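Local atomic coordinates of uncharacterized ParM protein (Staphylococcus aureus, PDB entry 3JS6), a protein that forms actin-like filaments as the ParM of plasmid pSK41 and probably drives segregation of plasmid DNA. Residues A[4-9]-A[329-334]. Sequence-based numbering, arbitrary orientation.
Sequences VYVMAL and GYEKLG
Glu331 can be traced outward across Val6 and Ala8 from its base to its carboxylate. Its CB lies 3.9 Å from Ala8 CB, an aliphatic touch at the level where the two backbones come close, the CA atoms of Ala8 and Glu331 being 5.1 Å apart. CG, placed anti to the backbone N (chi1 178°), comes within 4.2 Å of Val6 CG1. Beyond it the chain stays extended, and OE2 accepts a bond of 2.8 Å from a water that also donates to Val6 O, a bridge joining the strand backbone to the helix side chain; OE1 forms a salt bridge with Lys19 on the neighbouring strand 15-20. Helix 325-342, near the C-terminus, thus packs on the first strand of the actin-like N-terminal domain, with local axes 7.4 Å apart and N-to-C directions at 149°. Helix 90-104 covers Met7 and Leu9, whose CB atoms point away from helix 325-342. The two methyls of Val6 rest side by side on the helix backbone at Gly334: CG1 sits 3.8 Å from Gly334 CA, CG2 3.5 Å from Gly334 O. Gly334 has no side chain, so Val6 meets its backbone directly. Further along the strand, Leu9 O lies near the ring plane of Tyr330, at the edge, 3.2 Å from CD1; the same carbonyl is hydrogen-bonded to Thr118 OG1.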
loop_
_atom_site.group_PDB
_atom_site.type_symbol
_atom_site.label_atom_id
_atom_site.label_comp_id
_atom_site.label_asym_id
_atom_site.label_seq_id
_atom_site.Cartn_x
_atom_site.Cartn_y
_atom_site.Cartn_z
ATOM N N VAL A 4 -23.908 -1.017 -5.086
ATOM C CA VAL A 4 -22.557 -1.548 -4.886
ATOM C C VAL A 4 -21.439 -0.500 -4.787
ATOM O O VAL A 4 -21.358 0.425 -5.585
ATOM C CB VAL A 4 -22.225 -2.537 -6.005
ATOM C CG1 VAL A 4 -20.877 -3.171 -5.767
ATOM C CG2 VAL A 4 -23.328 -3.610 -6.106
ATOM N N TYR A 5 -20.579 -0.666 -3.792
ATOM C CA TYR A 5 -19.457 0.245 -3.556
ATOM C C TYR A 5 -18.131 -0.408 -3.910
ATOM O O TYR A 5 -18.036 -1.626 -3.946
ATOM C CB TYR A 5 -19.411 0.642 -2.091
ATOM C CG TYR A 5 -20.602 1.423 -1.643
ATOM C CD1 TYR A 5 -21.622 0.817 -0.902
ATOM C CD2 TYR A 5 -20.728 2.769 -1.967
ATOM C CE1 TYR A 5 -22.733 1.544 -0.496
ATOM C CE2 TYR A 5 -21.834 3.497 -1.569
ATOM C CZ TYR A 5 -22.831 2.883 -0.835
ATOM O OH TYR A 5 -23.945 3.610 -0.456
ATOM N N VAL A 6 -17.098 0.397 -4.149
ATOM C CA VAL A 6 -15.811 -0.169 -4.489
ATOM C C VAL A 6 -14.816 0.049 -3.351
ATOM O O VAL A 6 -14.589 1.178 -2.937
ATOM C CB VAL A 6 -15.260 0.463 -5.795
ATOM C CG1 VAL A 6 -13.805 0.054 -6.018
ATOM C CG2 VAL A 6 -16.108 -0.012 -6.994
HETATM N N MSE A 7 -14.268 -1.039 -2.824
HETATM C CA MSE A 7 -13.263 -0.958 -1.759
HETATM C C MSE A 7 -11.913 -1.237 -2.398
HETATM O O MSE A 7 -11.752 -2.266 -3.060
HETATM C CB MSE A 7 -13.462 -2.015 -0.684
HETATM C CG MSE A 7 -14.634 -1.816 0.278
HETATM SE SE MSE A 7 -14.592 -3.262 1.644
HETATM C CE MSE A 7 -15.935 -2.614 2.837
ATOM N N ALA A 8 -10.949 -0.333 -2.191
ATOM C CA ALA A 8 -9.611 -0.512 -2.719
ATOM C C ALA A 8 -8.731 -0.648 -1.478
ATOM O O ALA A 8 -8.798 0.179 -0.573
ATOM C CB ALA A 8 -9.188 0.674 -3.533
ATOM N N LEU A 9 -7.928 -1.704 -1.451
ATOM C CA LEU A 9 -7.073 -2.005 -0.298
ATOM C C LEU A 9 -5.669 -2.334 -0.733
ATOM O O LEU A 9 -5.470 -2.955 -1.770
ATOM C CB LEU A 9 -7.633 -3.198 0.466
ATOM C CG LEU A 9 -8.861 -2.914 1.334
ATOM C CD1 LEU A 9 -9.527 -4.238 1.787
ATOM C CD2 LEU A 9 -8.408 -2.078 2.560
ATOM N N GLY A 329 -5.080 3.179 -8.035
ATOM C CA GLY A 329 -5.033 2.363 -9.238
ATOM C C GLY A 329 -5.984 1.181 -9.131
ATOM O O GLY A 329 -6.711 0.871 -10.084
ATOM N N TYR A 330 -5.981 0.508 -7.984
ATOM C CA TYR A 330 -6.863 -0.644 -7.775
ATOM C C TYR A 330 -8.321 -0.189 -7.849
ATOM O O TYR A 330 -9.175 -0.910 -8.365
ATOM C CB TYR A 330 -6.650 -1.290 -6.393
ATOM C CG TYR A 330 -5.240 -1.761 -6.088
ATOM C CD1 TYR A 330 -4.811 -1.882 -4.763
ATOM C CD2 TYR A 330 -4.350 -2.105 -7.113
ATOM C CE1 TYR A 330 -3.531 -2.338 -4.442
ATOM C CE2 TYR A 330 -3.056 -2.564 -6.807
ATOM C CZ TYR A 330 -2.661 -2.678 -5.468
ATOM O OH TYR A 330 -1.403 -3.141 -5.137
ATOM N N GLU A 331 -8.605 1.006 -7.334
ATOM C CA GLU A 331 -9.985 1.512 -7.349
ATOM C C GLU A 331 -10.552 1.593 -8.769
ATOM O O GLU A 331 -11.718 1.265 -8.996
ATOM C CB GLU A 331 -10.055 2.873 -6.682
ATOM C CG GLU A 331 -11.432 3.496 -6.698
ATOM C CD GLU A 331 -11.481 4.782 -5.890
ATOM O OE1 GLU A 331 -10.673 5.693 -6.175
ATOM O OE2 GLU A 331 -12.326 4.879 -4.971
ATOM N N LYS A 332 -9.730 2.014 -9.724
ATOM C CA LYS A 332 -10.183 2.089 -11.116
ATOM C C LYS A 332 -10.598 0.703 -11.645
ATOM O O LYS A 332 -11.608 0.571 -12.335
ATOM C CB LYS A 332 -9.095 2.721 -11.988
ATOM C CG LYS A 332 -8.855 4.190 -11.625
ATOM C CD LYS A 332 -7.590 4.734 -12.274
ATOM C CE LYS A 332 -7.345 6.175 -11.865
ATOM N NZ LYS A 332 -6.158 6.732 -12.590
ATOM N N LEU A 333 -9.828 -0.326 -11.320
ATOM C CA LEU A 333 -10.156 -1.685 -11.748
ATOM C C LEU A 333 -11.418 -2.140 -11.011
ATOM O O LEU A 333 -12.231 -2.904 -11.545
ATOM C CB LEU A 333 -8.996 -2.649 -11.421
ATOM C CG LEU A 333 -7.678 -2.444 -12.191
ATOM C CD1 LEU A 333 -6.643 -3.457 -11.724
ATOM C CD2 LEU A 333 -7.935 -2.620 -13.701
ATOM N N GLY A 334 -11.569 -1.673 -9.773
ATOM C CA GLY A 334 -12.739 -2.024 -8.986
ATOM C C GLY A 334 -14.005 -1.451 -9.622
ATOM O O GLY A 334 -15.056 -2.098 -9.589
HETATM O O HOH W 1 -14.580 3.593 -4.021
#